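Local coordinates for Alpha/beta hydrolase fold protein (Ochrobactrum, PDB 4G9E), which hydrolyses the lactone ring of N-acyl homoserine lactones, acting as an AHL-lactonase of the alpha/beta-hydrolase fold, at residues P26-F40 with I93-I107. Numbering follows the deposited sequence.
Sequences PLLMIHGNSSSGAIF and IADAVVFGWSLGGHI. With C4L (N-butanoyl-L-homoserine), chain C.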
loop_
_atom_site.group_PDB
_atom_site.type_symbol
_atom_site.label_atom_id
_atom_site.label_comp_id
_atom_site.label_asym_id
_atom_site.label_seq_id
_atom_site.Cartn_x
_atom_site.Cartn_y
_atom_site.Cartn_z
ATOM N N PRO A 26 3.932 11.199 11.794
ATOM C CA PRO A 26 4.429 10.304 10.746
ATOM C C PRO A 26 3.335 9.596 9.945
ATOM O O PRO A 26 2.289 9.217 10.477
ATOM C CB PRO A 26 5.264 9.292 11.535
ATOM C CG PRO A 26 4.637 9.278 12.893
ATOM C CD PRO A 26 4.204 10.690 13.147
ATOM N N LEU A 27 3.622 9.413 8.658
ATOM C CA LEU A 27 2.792 8.667 7.721
ATOM C C LEU A 27 3.667 7.614 7.062
ATOM O O LEU A 27 4.636 7.955 6.386
ATOM C CB LEU A 27 2.247 9.600 6.635
ATOM C CG LEU A 27 1.493 8.887 5.509
ATOM C CD1 LEU A 27 0.117 8.426 5.961
ATOM C CD2 LEU A 27 1.387 9.765 4.272
ATOM N N LEU A 28 3.336 6.344 7.272
ATOM C CA LEU A 28 3.981 5.255 6.556
ATOM C C LEU A 28 3.191 5.004 5.280
ATOM O O LEU A 28 1.991 4.749 5.342
ATOM C CB LEU A 28 3.969 3.999 7.422
ATOM C CG LEU A 28 4.386 2.709 6.720
ATOM C CD1 LEU A 28 5.825 2.782 6.243
ATOM C CD2 LEU A 28 4.204 1.512 7.668
ATOM N N MET A 29 3.858 5.089 4.131
ATOM C CA MET A 29 3.235 4.796 2.842
ATOM C C MET A 29 3.811 3.488 2.322
ATOM O O MET A 29 5.031 3.363 2.212
ATOM C CB MET A 29 3.507 5.917 1.830
ATOM C CG MET A 29 2.972 7.266 2.265
ATOM S SD MET A 29 3.150 8.563 1.022
ATOM C CE MET A 29 1.775 8.161 -0.046
ATOM N N ILE A 30 2.937 2.530 2.012
ATOM C CA ILE A 30 3.352 1.196 1.586
ATOM C C ILE A 30 2.938 0.978 0.132
ATOM O O ILE A 30 1.753 1.020 -0.202
ATOM C CB ILE A 30 2.719 0.083 2.455
ATOM C CG1 ILE A 30 2.882 0.372 3.954
ATOM C CG2 ILE A 30 3.340 -1.253 2.106
ATOM C CD1 ILE A 30 2.176 -0.632 4.837
ATOM N N HIS A 31 3.931 0.749 -0.721
ATOM C CA HIS A 31 3.712 0.608 -2.157
ATOM C C HIS A 31 3.071 -0.723 -2.550
ATOM O O HIS A 31 2.870 -1.624 -1.728
ATOM C CB HIS A 31 5.028 0.809 -2.905
ATOM C CG HIS A 31 6.027 -0.289 -2.683
ATOM N ND1 HIS A 31 5.938 -1.520 -3.299
ATOM C CD2 HIS A 31 7.146 -0.332 -1.917
ATOM C CE1 HIS A 31 6.953 -2.276 -2.913
ATOM N NE2 HIS A 31 7.703 -1.580 -2.078
ATOM N N GLY A 32 2.756 -0.826 -3.837
ATOM C CA GLY A 32 2.062 -1.976 -4.380
ATOM C C GLY A 32 2.950 -3.039 -4.994
ATOM O O GLY A 32 4.179 -2.972 -4.949
ATOM N N ASN A 33 2.294 -4.037 -5.566
ATOM C CA ASN A 33 2.946 -5.173 -6.199
ATOM C C ASN A 33 3.924 -4.704 -7.277
ATOM O O ASN A 33 3.538 -4.000 -8.215
ATOM C CB ASN A 33 1.852 -6.040 -6.814
ATOM C CG ASN A 33 2.357 -7.366 -7.338
ATOM O OD1 ASN A 33 3.495 -7.496 -7.799
ATOM N ND2 ASN A 33 1.487 -8.362 -7.290
ATOM N N SER A 34 5.191 -5.085 -7.124
ATOM C CA SER A 34 6.232 -4.798 -8.113
ATOM C C SER A 34 6.572 -3.319 -8.226
ATOM O O SER A 34 7.170 -2.891 -9.212
ATOM C CB SER A 34 5.880 -5.389 -9.490
ATOM O OG SER A 34 5.672 -6.798 -9.394
ATOM N N SER A 35 6.202 -2.546 -7.208
ATOM C CA SER A 35 6.487 -1.119 -7.211
ATOM C C SER A 35 7.625 -0.811 -6.240
ATOM O O SER A 35 8.460 -1.669 -5.950
ATOM C CB SER A 35 5.226 -0.313 -6.881
ATOM O OG SER A 35 5.413 1.063 -7.149
ATOM N N SER A 36 7.643 0.425 -5.753
ATOM C CA SER A 36 8.692 0.931 -4.880
ATOM C C SER A 36 8.146 2.149 -4.142
ATOM O O SER A 36 7.223 2.800 -4.630
ATOM C CB SER A 36 9.895 1.359 -5.723
ATOM O OG SER A 36 10.802 2.160 -4.986
ATOM N N GLY A 37 8.706 2.462 -2.975
ATOM C CA GLY A 37 8.363 3.697 -2.286
ATOM C C GLY A 37 8.649 4.947 -3.110
ATOM O O GLY A 37 8.082 6.011 -2.854
ATOM N N ALA A 38 9.529 4.833 -4.102
ATOM C CA ALA A 38 9.830 5.951 -4.998
ATOM C C ALA A 38 8.584 6.437 -5.742
ATOM O O ALA A 38 8.524 7.588 -6.179
ATOM C CB ALA A 38 10.921 5.552 -5.982
ATOM N N ILE A 39 7.583 5.566 -5.867
ATOM C CA ILE A 39 6.340 5.899 -6.567
ATOM C C ILE A 39 5.589 7.029 -5.861
ATOM O O ILE A 39 4.753 7.705 -6.460
ATOM C CB ILE A 39 5.421 4.642 -6.711
ATOM C CG1 ILE A 39 4.443 4.788 -7.883
ATOM C CG2 ILE A 39 4.675 4.345 -5.420
ATOM C CD1 ILE A 39 5.090 4.734 -9.246
ATOM N N PHE A 40 5.900 7.240 -4.585
ATOM C CA PHE A 40 5.222 8.252 -3.779
ATOM C C PHE A 40 5.924 9.607 -3.802
ATOM O O PHE A 40 5.685 10.459 -2.946
ATOM C CB PHE A 40 5.054 7.757 -2.342
ATOM C CG PHE A 40 4.216 6.516 -2.238
ATOM C CD1 PHE A 40 2.954 6.466 -2.812
ATOM C CD2 PHE A 40 4.688 5.390 -1.577
ATOM C CE1 PHE A 40 2.170 5.330 -2.722
ATOM C CE2 PHE A 40 3.910 4.248 -1.484
ATOM C CZ PHE A 40 2.651 4.212 -2.052
ATOM N N ILE A 93 9.014 4.418 15.790
ATOM C CA ILE A 93 7.747 5.114 15.575
ATOM C C ILE A 93 6.584 4.139 15.682
ATOM O O ILE A 93 6.419 3.275 14.824
ATOM C CB ILE A 93 7.725 5.779 14.194
ATOM C CG1 ILE A 93 8.848 6.810 14.099
ATOM C CG2 ILE A 93 6.367 6.423 13.921
ATOM C CD1 ILE A 93 9.029 7.373 12.715
ATOM N N ALA A 94 5.765 4.287 16.716
ATOM C CA ALA A 94 4.696 3.331 16.989
ATOM C C ALA A 94 3.307 3.804 16.554
ATOM O O ALA A 94 2.376 3.004 16.488
ATOM C CB ALA A 94 4.685 2.969 18.469
ATOM N N ASP A 95 3.163 5.094 16.254
ATOM C CA ASP A 95 1.834 5.676 16.054
ATOM C C ASP A 95 1.631 6.335 14.695
ATOM O O ASP A 95 0.893 7.315 14.567
ATOM C CB ASP A 95 1.523 6.674 17.171
ATOM C CG ASP A 95 2.473 7.852 17.180
ATOM O OD1 ASP A 95 3.493 7.824 16.460
ATOM O OD2 ASP A 95 2.200 8.813 17.927
ATOM N N ALA A 96 2.274 5.794 13.672
ATOM C CA ALA A 96 2.069 6.316 12.332
ATOM C C ALA A 96 0.628 6.142 11.890
ATOM O O ALA A 96 -0.063 5.194 12.284
ATOM C CB ALA A 96 2.991 5.627 11.351
ATOM N N VAL A 97 0.186 7.068 11.050
ATOM C CA VAL A 97 -0.920 6.798 10.139
ATOM C C VAL A 97 -0.333 5.972 8.999
ATOM O O VAL A 97 0.810 6.200 8.600
ATOM C CB VAL A 97 -1.522 8.120 9.589
ATOM C CG1 VAL A 97 -2.621 7.848 8.563
ATOM C CG2 VAL A 97 -2.049 8.977 10.739
ATOM N N VAL A 98 -1.087 4.994 8.501
ATOM C CA VAL A 98 -0.605 4.154 7.406
ATOM C C VAL A 98 -1.451 4.380 6.165
ATOM O O VAL A 98 -2.679 4.370 6.236
ATOM C CB VAL A 98 -0.586 2.656 7.799
ATOM C CG1 VAL A 98 -0.157 1.787 6.610
ATOM C CG2 VAL A 98 0.342 2.461 8.993
ATOM N N PHE A 99 -0.779 4.609 5.040
ATOM C CA PHE A 99 -1.415 4.601 3.735
ATOM C C PHE A 99 -0.889 3.391 2.976
ATOM O O PHE A 99 0.320 3.250 2.802
ATOM C CB PHE A 99 -1.099 5.873 2.936
ATOM C CG PHE A 99 -1.503 5.763 1.500
ATOM C CD1 PHE A 99 -2.839 5.814 1.153
ATOM C CD2 PHE A 99 -0.563 5.504 0.507
ATOM C CE1 PHE A 99 -3.235 5.659 -0.164
ATOM C CE2 PHE A 99 -0.954 5.351 -0.815
ATOM C CZ PHE A 99 -2.290 5.427 -1.148
ATOM N N GLY A 100 -1.789 2.532 2.510
ATOM C CA GLY A 100 -1.377 1.371 1.743
ATOM C C GLY A 100 -1.978 1.388 0.357
ATOM O O GLY A 100 -3.198 1.492 0.201
ATOM N N TRP A 101 -1.108 1.271 -0.640
ATOM C CA TRP A 101 -1.513 1.240 -2.036
ATOM C C TRP A 101 -1.560 -0.203 -2.530
ATOM O O TRP A 101 -0.518 -0.842 -2.697
ATOM C CB TRP A 101 -0.533 2.048 -2.888
ATOM C CG TRP A 101 -0.832 1.978 -4.347
ATOM C CD1 TRP A 101 -2.068 1.978 -4.932
ATOM C CD2 TRP A 101 0.120 1.873 -5.407
ATOM N NE1 TRP A 101 -1.934 1.871 -6.302
ATOM C CE2 TRP A 101 -0.601 1.815 -6.616
ATOM C CE3 TRP A 101 1.514 1.848 -5.451
ATOM C CZ2 TRP A 101 0.028 1.721 -7.857
ATOM C CZ3 TRP A 101 2.137 1.750 -6.683
ATOM C CH2 TRP A 101 1.396 1.682 -7.867
ATOM N N SER A 102 -2.780 -0.694 -2.758
ATOM C CA SER A 102 -3.040 -1.956 -3.424
ATOM C C SER A 102 -2.481 -3.106 -2.585
ATOM O O SER A 102 -2.978 -3.316 -1.490
ATOM C CB SER A 102 -2.550 -1.914 -4.869
ATOM O OG SER A 102 -3.185 -2.944 -5.606
ATOM N N LEU A 103 -1.475 -3.850 -3.044
ATOM C CA LEU A 103 -0.818 -4.807 -2.150
ATOM C C LEU A 103 -0.497 -4.140 -0.811
ATOM O O LEU A 103 -0.667 -4.738 0.249
ATOM C CB LEU A 103 0.452 -5.345 -2.801
ATOM C CG LEU A 103 1.386 -6.166 -1.912
ATOM C CD1 LEU A 103 0.701 -7.428 -1.393
ATOM C CD2 LEU A 103 2.670 -6.516 -2.660
ATOM N N GLY A 104 -0.029 -2.897 -0.853
ATOM C CA GLY A 104 0.278 -2.169 0.369
ATOM C C GLY A 104 -0.909 -1.962 1.299
ATOM O O GLY A 104 -0.746 -1.918 2.524
ATOM N N GLY A 105 -2.101 -1.811 0.727
ATOM C CA GLY A 105 -3.320 -1.745 1.514
ATOM C C GLY A 105 -3.625 -3.061 2.212
ATOM O O GLY A 105 -4.029 -3.067 3.374
ATOM N N HIS A 106 -3.446 -4.175 1.504
ATOM C CA HIS A 106 -3.621 -5.488 2.123
ATOM C C HIS A 106 -2.614 -5.681 3.266
ATOM O O HIS A 106 -2.942 -6.234 4.317
ATOM C CB HIS A 106 -3.461 -6.597 1.076
ATOM C CG HIS A 106 -4.490 -6.550 -0.013
ATOM N ND1 HIS A 106 -5.788 -6.985 0.158
ATOM C CD2 HIS A 106 -4.411 -6.100 -1.288
ATOM C CE1 HIS A 106 -6.460 -6.811 -0.968
ATOM N NE2 HIS A 106 -5.649 -6.271 -1.862
ATOM N N ILE A 107 -1.379 -5.246 3.041
ATOM C CA ILE A 107 -0.350 -5.268 4.069
ATOM C C ILE A 107 -0.773 -4.420 5.271
ATOM O O ILE A 107 -0.664 -4.847 6.424
ATOM C CB ILE A 107 1.007 -4.799 3.501
ATOM C CG1 ILE A 107 1.486 -5.778 2.419
ATOM C CG2 ILE A 107 2.038 -4.616 4.617
ATOM C CD1 ILE A 107 2.637 -5.261 1.594
HETATM O O1 C4L C . -1.078 -2.998 -7.540
HETATM C C4 C4L C . -1.087 -3.989 -6.772
HETATM O O2 C4L C . -0.454 -4.030 -5.693
HETATM C C3 C4L C . -1.876 -5.217 -7.164
HETATM C C2 C4L C . -3.032 -4.863 -8.108
HETATM C C1 C4L C . -3.530 -6.069 -8.888
HETATM O O3 C4L C . -2.562 -6.449 -9.879
HETATM N N1 C4L C . -2.441 -5.911 -6.002
HETATM C C5 C4L C . -1.939 -7.059 -5.537
HETATM O O4 C4L C . -0.984 -7.633 -6.046
HETATM C C6 C4L C . -2.621 -7.662 -4.330
HETATM C C7 C4L C . -2.878 -9.143 -4.583
HETATM C C8 C4L C . -3.858 -9.381 -5.725
HETATM O O HOH W 1 0.970 9.724 13.044
#
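With CG set opposite the backbone N (chi1 176°), the indole of Trp101 reaches forward, past the end of its strand, along the loop after strand 26-30, while Phe40, its CG opposite the carbonyl carbon (chi1 -61°), sends its ring to meet both Trp101 and Phe99. Phe40 CZ lies 3.9 Å from Trp101 CB, which sits at the edge of the phenyl ring, and the Phe40 and Phe99 planes are turned 80° apart. Ser35 OG reaches the indole edge, 3.4 Å from Trp101 CZ3; the indole nitrogen bonds the carbonyl of His248. Met29, long and flexible, curls its CE to 3.6 Å from Phe99 CD2. Strands 26-30 and 97-101 run parallel in the central sheet, joined by five backbone hydrogen bonds, the last a nearly straight one from Trp101 N to Ile30 O. Strand 97-101 then turns sharply into helix 103-111, in keeping with the nucleophile elbow of this fold, Ser102 being the likely nucleophile. Glycine suits position 104 because any CB would collide with Ile30 O. Asn33 N and Leu103 N both donate to O2 of the bound N-butanoyl-L-homoserine, each at 2.8 Å, an arrangement consistent with an oxyanion hole. The amide of Asn33 suits its place: ND2 is shared between ligand O4 (2.9 Å) and Ala147 O, and OD1 accepts from Ser34 OG. A leucine in its place would probably leave ligand O4 and Ala147 O without this donor and Ser34 OG without this acceptor, though its bond with Arg185 could remain. Leu103's apolar CD2 packs against Asn33 CA at 3.8 Å.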